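Local coordinates for protein beta-lactamase (Burkholderia cenocepacia, PDB 5E2G) that probably hydrolyses the beta-lactam ring of antibiotics to a substituted beta-amino acid, as a class C beta-lactamase (AmpC) of the serine-dependent family, at residues A[104-108]-A[109-113]; A[227-230]-A[231-234]. All coordinates share one frame; numbering follows the deposited sequence.

Interaction 1 of 2, residues A[104-108]-A[109-113]; sequences LLQLG and THTPG
Thr109 lays its methyl CG2 against Leu105 CD1, 4.0 Å away, where the two side chains meet at a slant. Its hydroxyl turns to the helix backbone. OG1 sits between the backbone N and the carbonyl carbon (chi1 60°) and donates to Leu105 O at 2.9 Å. The donor stands 32° off the plane of that carbonyl. A second hydroxyl follows: Thr111 OG1 donates to Thr109 OG1 at 2.7 Å. Thr111 N donates separately to Gln106 O at 3.0 Å. The side chain of Gln106 crosses that of Thr111 at about a right angle, with CB 3.8 Å from Thr111 OG1. Gln106 OE1 accepts a hydrogen bond from Thr103 N. Pro112 CB packs on Leu107 CD2 at 4.1 Å, and Val102 touches both residues. This is the turn that follows helix 104-108. His110 lies in that turn, and its ring meets Tyr148, part of a probable SxxK-type active site. Along the chain Thr111 to Thr109 to Leu105 O both hydroxyl protons are used in bonds, and Thr109 OG1 accepts one as well as giving one, so the buried turn is tied to the carbonyls of Leu105 and Gln106.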
loop_
_atom_site.group_PDB
_atom_site.type_symbol
_atom_site.label_atom_id
_atom_site.label_comp_id
_atom_site.label_asym_id
_atom_site.label_seq_id
_atom_site.Cartn_x
_atom_site.Cartn_y
_atom_site.Cartn_z
ATOM N N LEU A 104 1.096 7.410 -16.674
ATOM C CA LEU A 104 1.489 6.654 -15.492
ATOM C C LEU A 104 1.000 7.341 -14.221
ATOM O O LEU A 104 0.580 6.676 -13.272
ATOM C CB LEU A 104 3.011 6.466 -15.476
ATOM C CG LEU A 104 3.662 5.375 -16.345
ATOM C CD1 LEU A 104 3.273 5.430 -17.795
ATOM C CD2 LEU A 104 5.145 5.495 -16.242
ATOM N N LEU A 105 0.995 8.675 -14.208
ATOM C CA LEU A 105 0.501 9.413 -13.046
ATOM C C LEU A 105 -0.975 9.125 -12.781
ATOM O O LEU A 105 -1.376 8.914 -11.632
ATOM C CB LEU A 105 0.725 10.910 -13.248
ATOM C CG LEU A 105 0.442 11.767 -12.015
ATOM C CD1 LEU A 105 1.336 11.335 -10.852
ATOM C CD2 LEU A 105 0.628 13.240 -12.340
ATOM N N GLN A 106 -1.798 9.108 -13.832
ATOM C CA GLN A 106 -3.215 8.797 -13.664
ATOM C C GLN A 106 -3.435 7.385 -13.131
ATOM O O GLN A 106 -4.394 7.143 -12.391
ATOM C CB GLN A 106 -3.943 9.016 -14.992
ATOM C CG GLN A 106 -4.048 10.502 -15.320
ATOM C CD GLN A 106 -4.091 10.818 -16.812
ATOM O OE1 GLN A 106 -4.176 9.930 -17.652
ATOM N NE2 GLN A 106 -4.034 12.103 -17.138
ATOM N N LEU A 107 -2.555 6.443 -13.468
ATOM C CA LEU A 107 -2.679 5.105 -12.903
ATOM C C LEU A 107 -2.285 5.072 -11.427
ATOM O O LEU A 107 -2.851 4.292 -10.654
ATOM C CB LEU A 107 -1.832 4.125 -13.712
ATOM C CG LEU A 107 -2.264 4.036 -15.177
ATOM C CD1 LEU A 107 -1.291 3.195 -15.980
ATOM C CD2 LEU A 107 -3.678 3.478 -15.273
ATOM N N GLY A 108 -1.329 5.898 -11.018
ATOM C CA GLY A 108 -0.869 5.908 -9.648
ATOM C C GLY A 108 -1.666 6.783 -8.721
ATOM O O GLY A 108 -1.366 6.870 -7.527
ATOM N N THR A 109 -2.691 7.444 -9.243
ATOM C CA THR A 109 -3.541 8.316 -8.449
ATOM C C THR A 109 -5.007 7.898 -8.502
ATOM O O THR A 109 -5.857 8.601 -7.945
ATOM C CB THR A 109 -3.377 9.776 -8.905
ATOM O OG1 THR A 109 -3.739 9.905 -10.289
ATOM C CG2 THR A 109 -1.929 10.243 -8.719
ATOM N N HIS A 110 -5.316 6.759 -9.136
ATOM C CA HIS A 110 -6.685 6.253 -9.302
ATOM C C HIS A 110 -7.547 7.194 -10.139
ATOM O O HIS A 110 -8.760 7.268 -9.945
ATOM C CB HIS A 110 -7.377 5.988 -7.955
ATOM C CG HIS A 110 -6.552 5.199 -6.986
ATOM N ND1 HIS A 110 -6.207 3.882 -7.197
ATOM C CD2 HIS A 110 -6.019 5.541 -5.791
ATOM C CE1 HIS A 110 -5.488 3.449 -6.179
ATOM N NE2 HIS A 110 -5.356 4.436 -5.313
ATOM N N THR A 111 -6.941 7.918 -11.080
ATOM C CA THR A 111 -7.720 8.841 -11.901
ATOM C C THR A 111 -7.712 8.548 -13.402
ATOM O O THR A 111 -7.855 9.496 -14.188
ATOM C CB THR A 111 -7.220 10.274 -11.694
ATOM O OG1 THR A 111 -5.808 10.332 -11.944
ATOM C CG2 THR A 111 -7.489 10.737 -10.285
ATOM N N PRO A 112 -7.580 7.292 -13.865
ATOM C CA PRO A 112 -7.510 7.074 -15.322
ATOM C C PRO A 112 -8.808 7.403 -16.054
ATOM O O PRO A 112 -8.767 7.698 -17.255
ATOM C CB PRO A 112 -7.157 5.586 -15.434
ATOM C CG PRO A 112 -7.790 4.985 -14.257
ATOM C CD PRO A 112 -7.600 5.996 -13.155
ATOM N N GLY A 113 -9.949 7.371 -15.369
ATOM C CA GLY A 113 -11.202 7.792 -15.961
ATOM C C GLY A 113 -12.287 6.746 -15.883
ATOM O O GLY A 113 -13.342 6.891 -16.515
#

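Interaction 2 of 2, residues A[227-230]-A[231-234]; sequences ADLL and RFVQ
Helix 226-235 lies against the large antiparallel sheet, and this contact is one stretch of its alpha-helical bonding. Four successive i to i+4 bonds join the two halves. Arg231 N donates to Ala227 O at 2.9 Å and Phe232 N to Asp228 O at 3.1 Å. Val233 N reaches Leu229 O at 3.0 Å, and Gln234 N reaches Leu230 O at 2.9 Å. Among the side chains, Leu229 CD1 comes obliquely to the Phe232 ring, 4.4 Å from Phe232 CD2. With CG anti to the backbone N (chi1 -174°), the Phe232 ring swings out to Thr66, Leu67 and Thr70 of helix 64-77. Helix 226-235 is held between helix 64-77 and the sheet: Leu229, Leu230 and Val233 all touch Val335 of strand 332-338, and Leu229 and Val233 also reach Val324 of strand 321-327. Close to the backbone, Val233 CG2 rests 3.5 Å from Leu229 O, and Gln234 CG lies 3.4 Å from Leu230 O. The polar ends of Asp228 and Arg231 reach residues 180-185, at and just after the end of helix 168-180. Asp228 OD2 accepts hydrogen bonds from His184 N and Thr185 OG1. Arg231 runs extended from CG to NE, and this carries NE to its hydrogen bond with Ile180 O.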
loop_
_atom_site.group_PDB
_atom_site.type_symbol
_atom_site.label_atom_id
_atom_site.label_comp_id
_atom_site.label_asym_id
_atom_site.label_seq_id
_atom_site.Cartn_x
_atom_site.Cartn_y
_atom_site.Cartn_z
ATOM N N ALA A 227 7.883 -6.435 10.779
ATOM C CA ALA A 227 9.190 -5.789 10.811
ATOM C C ALA A 227 9.530 -5.169 9.459
ATOM O O ALA A 227 9.958 -4.014 9.385
ATOM C CB ALA A 227 10.261 -6.795 11.233
ATOM N N ASP A 228 9.332 -5.918 8.373
ATOM C CA ASP A 228 9.723 -5.418 7.057
ATOM C C ASP A 228 8.875 -4.224 6.643
ATOM O O ASP A 228 9.402 -3.226 6.133
ATOM C CB ASP A 228 9.617 -6.527 6.014
ATOM C CG ASP A 228 10.874 -7.385 5.936
ATOM O OD1 ASP A 228 11.723 -7.329 6.850
ATOM O OD2 ASP A 228 11.006 -8.127 4.948
ATOM N N LEU A 229 7.559 -4.308 6.844
ATOM C CA LEU A 229 6.702 -3.168 6.532
ATOM C C LEU A 229 7.072 -1.966 7.391
ATOM O O LEU A 229 7.059 -0.822 6.922
ATOM C CB LEU A 229 5.235 -3.548 6.731
ATOM C CG LEU A 229 4.223 -2.745 5.920
ATOM C CD1 LEU A 229 4.705 -2.633 4.486
ATOM C CD2 LEU A 229 2.865 -3.406 5.967
ATOM N N LEU A 230 7.439 -2.213 8.646
ATOM C CA LEU A 230 7.888 -1.133 9.514
ATOM C C LEU A 230 9.155 -0.490 8.971
ATOM O O LEU A 230 9.302 0.736 9.007
ATOM C CB LEU A 230 8.117 -1.665 10.929
ATOM C CG LEU A 230 8.292 -0.595 12.002
ATOM C CD1 LEU A 230 7.074 0.339 12.008
ATOM C CD2 LEU A 230 8.509 -1.250 13.360
ATOM N N ARG A 231 10.090 -1.303 8.475
ATOM C CA ARG A 231 11.331 -0.754 7.940
ATOM C C ARG A 231 11.055 0.134 6.733
ATOM O O ARG A 231 11.707 1.165 6.547
ATOM C CB ARG A 231 12.288 -1.892 7.593
ATOM C CG ARG A 231 13.694 -1.437 7.308
ATOM C CD ARG A 231 14.681 -2.596 7.289
ATOM N NE ARG A 231 16.035 -2.122 6.996
ATOM C CZ ARG A 231 16.851 -1.586 7.899
ATOM N NH1 ARG A 231 16.458 -1.459 9.153
ATOM N NH2 ARG A 231 18.059 -1.174 7.549
ATOM N N PHE A 232 10.070 -0.243 5.915
ATOM C CA PHE A 232 9.629 0.606 4.812
ATOM C C PHE A 232 9.095 1.944 5.323
ATOM O O PHE A 232 9.436 3.006 4.788
ATOM C CB PHE A 232 8.574 -0.149 4.008
ATOM C CG PHE A 232 8.118 0.548 2.750
ATOM C CD1 PHE A 232 9.027 1.087 1.856
ATOM C CD2 PHE A 232 6.773 0.606 2.438
ATOM C CE1 PHE A 232 8.601 1.709 0.687
ATOM C CE2 PHE A 232 6.334 1.230 1.264
ATOM C CZ PHE A 232 7.253 1.776 0.391
ATOM N N VAL A 233 8.277 1.914 6.380
ATOM C CA VAL A 233 7.788 3.146 7.002
ATOM C C VAL A 233 8.951 4.011 7.472
ATOM O O VAL A 233 8.951 5.232 7.280
ATOM C CB VAL A 233 6.826 2.806 8.157
ATOM C CG1 VAL A 233 6.527 4.037 9.012
ATOM C CG2 VAL A 233 5.539 2.202 7.607
ATOM N N GLN A 234 9.969 3.394 8.073
ATOM C CA GLN A 234 11.151 4.156 8.465
ATOM C C GLN A 234 11.817 4.785 7.256
ATOM O O GLN A 234 12.212 5.954 7.298
ATOM C CB GLN A 234 12.153 3.266 9.200
ATOM C CG GLN A 234 11.679 2.702 10.519
ATOM C CD GLN A 234 12.754 1.865 11.188
ATOM O OE1 GLN A 234 12.793 0.644 11.029
ATOM N NE2 GLN A 234 13.643 2.520 11.930
#

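Interaction 1 comes first along the chain and interaction 2 follows well after it. Their centres lie about 26 Å apart, on opposite sides of the chain's centre. The nearest atoms are about 13 Å apart, so the two do not touch. Both belong to the same beta-lactamase fold. Both also border the ten-stranded antiparallel sheet, but at different strands: interaction 1 meets strands 256-260 and 263-265, while interaction 2 packs on strands 321-327 and 332-338. Interaction 1 lies beside the probable SxxK-type site. Interaction 2 is connected to that site less directly, through helix 64-77, which carries Lys65.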